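Local coordinates for 2-nitrobenzoate nitroreductase (Pseudomonas fluorescens, PDB 4Z85), which reduces the nitro group of 2-nitrobenzoate as a probable FMN-dependent enzyme of the flavoredoxin family, with a flavin reductase-like domain, at residues A[91-96]-A[134-139]; A[97-102]-A[115-120]. All coordinates share one frame; numbering follows the deposited sequence.

Interaction 1. Residues A[91-96]-A[134-139]; sequences MVDERI and DAPIAW
Met91 carries its methyl group over one face of the Trp139 indole, CE sitting 3.2 Å above the plane near the middle of the ring system and 3.3 Å from Trp139 CE2. A chi1 of -57° sets Met91 CG beside the backbone N, 4.0 Å from Ile137 CB; the chain then bends at chi2 and crosses the indole obliquely, and CE makes a CH-pi contact with the six-membered ring while SD stands farther off, obliquely to the five-membered one, as a Met-aromatic contact. At the root of this side chain, Met91 N donates a nearly straight hydrogen bond to Ile137 O (2.9 Å, 166°). Pro136 turns its ring toward Asp93, the two meeting tip to tip, with Asp93 OD2 3.5 Å from Pro136 CB; Pro136 CD lies 3.2 Å from Met91 O, a buried carbonyl without a hydrogen-bond partner. Asp93 is the N-cap of the following helix, though its OD1 receives only a weak bond from Arg95 N. Ile96 CG2 presses on Asp134 CB at 3.4 Å, and the aliphatic part of Arg95 crosses Asp134 at about a right angle; the carboxylate pairs with Arg99. An alanine in place of Trp139 would probably leave the Met91 methyl without its aromatic floor and Ser21 OG of the second subunit without the indole N-H. Strands 86-90 and 137-150 are antiparallel neighbours in the barrel, and the Met91 N to Ile137 O bond carries their pairing just past the end of strand 86-90, before helix 94-103; Phe165 of strand 153-165 packs on Ile137.

Interaction 2. Residues A[97-102]-A[115-120]; sequences AERMVL and EAVGFD
Arg99 and Val117 mark the closest approach of the two backbones, their CA atoms 5.8 Å apart where helix 94-103 passes the end of helix 113-117 and the chain turns away through Gly118, whose positive phi (89°) suits glycine. Phe119 turns one ring face to the Arg99 side chain: Arg99 CB lies over it, 3.3 Å from Phe119 CZ. Beyond CB the arginine bends at chi3, and its guanidinium has Phe119 CE1 over one face, offset toward the rim. The two planes are 37° apart, so this is a tilted contact rather than a parallel stack. CD adds an off-centre CH-pi contact to the same ring. At the guanidinium edge, Arg99 NH1 donates a moderately bent bond to Gly118 O (3.0 Å, 151°), an acceptor almost in the guanidinium plane. A water accepts from Asp120 N and, weakly, from Arg99 NH1. One turn farther along the helix, Leu102 CB meets Val117 CG1 at 3.7 Å, while Val117 CG2 packs near Arg99 CB at 4.1 Å. Outside the pair of segments, Pro205 and Pro209 of the second subunit pack on Leu102 and Val117. The chemistry is divided: Leu102 CB and Arg99 CB pack on the Val117 methyls, while Arg99 CG and CD run past Val117 O; the arginine head, resting on an aromatic ring, is gripped through NH1 by Gly118 and through NH2 by Asp134 and Arg95 O. Bonds on two nitrogens probably restrict rotation of the guanidinium, and Asp134 is likely to offset its charge.

The two contacts share helix 94-103, whose opening turn serves interaction 1 and whose middle serves interaction 2; their centres are 12 Å apart, on the same side of the chain's centre. Along the sequence the order is 91-96, 97-102, 115-120, 134-139, so both segments of interaction 2 lie between those of interaction 1. They touch directly: Asp134 OD2 forms a 2.7 Å salt bridge with Arg99 NH2, Ile96 packs on Phe119, and Val92 meets Met100. Helix 94-103 is thereby tied both to the barrel, at strand 137-150, and to helix 113-117. Both contacts also reach the second subunit, which links this part of the flavin reductase-like domain to the dimer interface.

Interaction 1. Residues A[91-96]-A[134-139]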
# COMPACT_ATOMS: atom_id res chain seq x y z
N MET A 91 -1.69 8.31 -10.68
CA MET A 91 -1.23 6.92 -10.68
C MET A 91 -0.12 6.79 -11.72
O MET A 91 -0.00 7.62 -12.62
CB MET A 91 -2.37 5.95 -10.96
CG MET A 91 -3.53 6.08 -9.97
SD MET A 91 -2.97 6.00 -8.25
CE MET A 91 -4.53 6.19 -7.42
N VAL A 92 0.68 5.74 -11.59
CA VAL A 92 1.95 5.67 -12.31
C VAL A 92 2.04 4.42 -13.17
O VAL A 92 2.01 3.32 -12.64
CB VAL A 92 3.15 5.69 -11.33
CG1 VAL A 92 4.47 5.58 -12.10
CG2 VAL A 92 3.11 6.94 -10.44
N ASP A 93 2.12 4.60 -14.49
CA ASP A 93 2.44 3.49 -15.37
C ASP A 93 3.64 3.84 -16.25
O ASP A 93 4.33 4.82 -16.00
CB ASP A 93 1.22 3.08 -16.21
CG ASP A 93 0.82 4.12 -17.26
OD1 ASP A 93 1.39 5.23 -17.30
OD2 ASP A 93 -0.09 3.81 -18.05
N GLU A 94 3.90 3.01 -17.26
CA GLU A 94 5.10 3.16 -18.08
C GLU A 94 5.28 4.57 -18.63
O GLU A 94 6.41 5.09 -18.67
CB GLU A 94 5.04 2.15 -19.22
CG GLU A 94 6.33 2.02 -19.98
CD GLU A 94 6.19 1.17 -21.23
OE1 GLU A 94 5.39 0.21 -21.20
OE2 GLU A 94 6.88 1.46 -22.24
N ARG A 95 4.18 5.19 -19.04
CA ARG A 95 4.23 6.49 -19.72
C ARG A 95 4.83 7.60 -18.86
O ARG A 95 5.41 8.56 -19.39
CB ARG A 95 2.82 6.89 -20.17
CG ARG A 95 2.76 8.15 -21.01
CD ARG A 95 1.37 8.39 -21.56
NE ARG A 95 1.00 7.40 -22.57
CZ ARG A 95 0.15 6.41 -22.37
NH1 ARG A 95 -0.43 6.26 -21.19
NH2 ARG A 95 -0.12 5.55 -23.35
N ILE A 96 4.69 7.50 -17.54
CA ILE A 96 5.23 8.54 -16.68
C ILE A 96 6.23 8.06 -15.64
O ILE A 96 6.65 8.84 -14.81
CB ILE A 96 4.10 9.30 -15.96
CG1 ILE A 96 3.34 8.38 -15.00
CG2 ILE A 96 3.15 9.93 -16.97
CD1 ILE A 96 2.42 9.15 -14.05
N ASP A 134 -0.05 13.15 -18.79
CA ASP A 134 0.17 11.78 -19.25
C ASP A 134 -0.27 10.69 -18.25
O ASP A 134 -0.04 9.50 -18.51
CB ASP A 134 1.66 11.58 -19.59
CG ASP A 134 2.05 12.14 -20.95
OD1 ASP A 134 1.15 12.49 -21.74
OD2 ASP A 134 3.27 12.21 -21.21
N ALA A 135 -0.88 11.06 -17.13
CA ALA A 135 -1.24 10.07 -16.11
C ALA A 135 -2.33 9.12 -16.59
O ALA A 135 -3.28 9.55 -17.23
CB ALA A 135 -1.69 10.76 -14.81
N PRO A 136 -2.19 7.82 -16.28
CA PRO A 136 -3.21 6.84 -16.69
C PRO A 136 -4.54 7.05 -15.98
O PRO A 136 -5.61 6.94 -16.57
CB PRO A 136 -2.58 5.50 -16.31
CG PRO A 136 -1.58 5.83 -15.22
CD PRO A 136 -1.06 7.20 -15.56
N ILE A 137 -4.44 7.33 -14.68
CA ILE A 137 -5.58 7.53 -13.80
C ILE A 137 -5.16 8.60 -12.81
O ILE A 137 -4.00 8.65 -12.42
CB ILE A 137 -6.00 6.24 -13.06
CG1 ILE A 137 -6.33 5.10 -14.03
CG2 ILE A 137 -7.18 6.50 -12.14
CD1 ILE A 137 -6.67 3.79 -13.34
N ALA A 138 -6.09 9.46 -12.41
CA ALA A 138 -5.81 10.45 -11.37
C ALA A 138 -6.99 10.58 -10.43
O ALA A 138 -8.14 10.49 -10.84
CB ALA A 138 -5.47 11.80 -12.00
N TRP A 139 -6.72 10.74 -9.15
CA TRP A 139 -7.74 11.03 -8.16
C TRP A 139 -7.71 12.52 -7.86
O TRP A 139 -6.68 13.07 -7.49
CB TRP A 139 -7.50 10.25 -6.86
CG TRP A 139 -7.63 8.77 -6.92
CD1 TRP A 139 -8.12 8.01 -7.95
CD2 TRP A 139 -7.28 7.85 -5.88
NE1 TRP A 139 -8.10 6.68 -7.60
CE2 TRP A 139 -7.59 6.56 -6.33
CE3 TRP A 139 -6.72 8.01 -4.59
CZ2 TRP A 139 -7.35 5.42 -5.56
CZ3 TRP A 139 -6.49 6.88 -3.84
CH2 TRP A 139 -6.80 5.60 -4.32

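Interaction 2. Residues A[97-102]-A[115-120]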
# COMPACT_ATOMS: atom_id res chain seq x y z
N ALA A 97 6.63 6.79 -15.71
CA ALA A 97 7.49 6.23 -14.67
C ALA A 97 8.83 6.96 -14.50
O ALA A 97 9.25 7.27 -13.37
CB ALA A 97 7.74 4.75 -14.96
N GLU A 98 9.52 7.22 -15.61
CA GLU A 98 10.83 7.86 -15.49
C GLU A 98 10.74 9.26 -14.86
O GLU A 98 11.50 9.60 -13.95
CB GLU A 98 11.52 7.96 -16.86
CG GLU A 98 12.88 8.62 -16.77
CD GLU A 98 13.86 7.83 -15.92
OE1 GLU A 98 14.46 8.40 -14.99
OE2 GLU A 98 14.02 6.62 -16.18
N ARG A 99 9.81 10.06 -15.36
CA ARG A 99 9.63 11.41 -14.84
C ARG A 99 9.18 11.35 -13.38
O ARG A 99 9.59 12.17 -12.56
CB ARG A 99 8.65 12.18 -15.70
CG ARG A 99 9.22 12.55 -17.07
CD ARG A 99 8.16 13.17 -17.96
NE ARG A 99 7.22 12.19 -18.48
CZ ARG A 99 6.12 12.49 -19.16
NH1 ARG A 99 5.82 13.76 -19.41
NH2 ARG A 99 5.31 11.52 -19.58
N MET A 100 8.34 10.37 -13.05
CA MET A 100 7.99 10.14 -11.66
C MET A 100 9.24 9.98 -10.80
O MET A 100 9.37 10.62 -9.76
CB MET A 100 7.09 8.91 -11.52
CG MET A 100 6.69 8.57 -10.08
SD MET A 100 7.89 7.56 -9.18
CE MET A 100 7.86 6.06 -10.16
N VAL A 101 10.16 9.12 -11.23
CA VAL A 101 11.36 8.91 -10.44
C VAL A 101 12.19 10.20 -10.36
O VAL A 101 12.75 10.53 -9.31
CB VAL A 101 12.20 7.75 -10.99
CG1 VAL A 101 13.56 7.69 -10.33
CG2 VAL A 101 11.44 6.44 -10.80
N LEU A 102 12.24 10.95 -11.47
CA LEU A 102 12.96 12.24 -11.47
C LEU A 102 12.36 13.23 -10.45
O LEU A 102 13.09 14.01 -9.84
CB LEU A 102 12.95 12.86 -12.87
CG LEU A 102 13.68 12.05 -13.93
CD1 LEU A 102 13.64 12.74 -15.28
CD2 LEU A 102 15.12 11.77 -13.50
N GLU A 115 7.84 21.16 -13.87
CA GLU A 115 8.54 21.91 -14.90
C GLU A 115 9.94 21.34 -15.13
O GLU A 115 10.38 21.17 -16.28
CB GLU A 115 8.65 23.39 -14.52
CG GLU A 115 8.41 24.34 -15.68
CD GLU A 115 7.09 24.06 -16.38
OE1 GLU A 115 6.09 23.77 -15.67
OE2 GLU A 115 7.04 24.12 -17.62
N ALA A 116 10.63 21.05 -14.04
CA ALA A 116 12.00 20.56 -14.12
C ALA A 116 12.09 19.21 -14.85
O ALA A 116 13.09 18.94 -15.51
CB ALA A 116 12.60 20.45 -12.73
N VAL A 117 11.06 18.37 -14.73
CA VAL A 117 11.14 17.02 -15.28
C VAL A 117 10.32 16.84 -16.57
O VAL A 117 10.40 15.79 -17.21
CB VAL A 117 10.68 15.95 -14.25
CG1 VAL A 117 11.35 16.19 -12.90
CG2 VAL A 117 9.16 15.93 -14.10
N GLY A 118 9.54 17.85 -16.94
CA GLY A 118 8.83 17.79 -18.21
C GLY A 118 7.45 17.17 -18.16
O GLY A 118 7.02 16.48 -19.09
N PHE A 119 6.74 17.39 -17.06
CA PHE A 119 5.34 17.01 -16.99
C PHE A 119 4.46 18.14 -17.49
O PHE A 119 4.53 19.25 -16.97
CB PHE A 119 4.94 16.66 -15.54
CG PHE A 119 5.20 15.23 -15.15
CD1 PHE A 119 4.90 14.19 -16.01
CD2 PHE A 119 5.72 14.93 -13.90
CE1 PHE A 119 5.12 12.87 -15.63
CE2 PHE A 119 5.95 13.61 -13.52
CZ PHE A 119 5.64 12.59 -14.38
N ASP A 120 3.61 17.88 -18.47
CA ASP A 120 2.55 18.83 -18.79
C ASP A 120 1.39 18.62 -17.81
O ASP A 120 1.21 17.52 -17.28
CB ASP A 120 2.07 18.68 -20.23
CG ASP A 120 3.10 19.19 -21.24
OD1 ASP A 120 3.66 20.29 -21.02
OD2 ASP A 120 3.33 18.50 -22.26
O HOH W 1 2.60 14.80 -19.04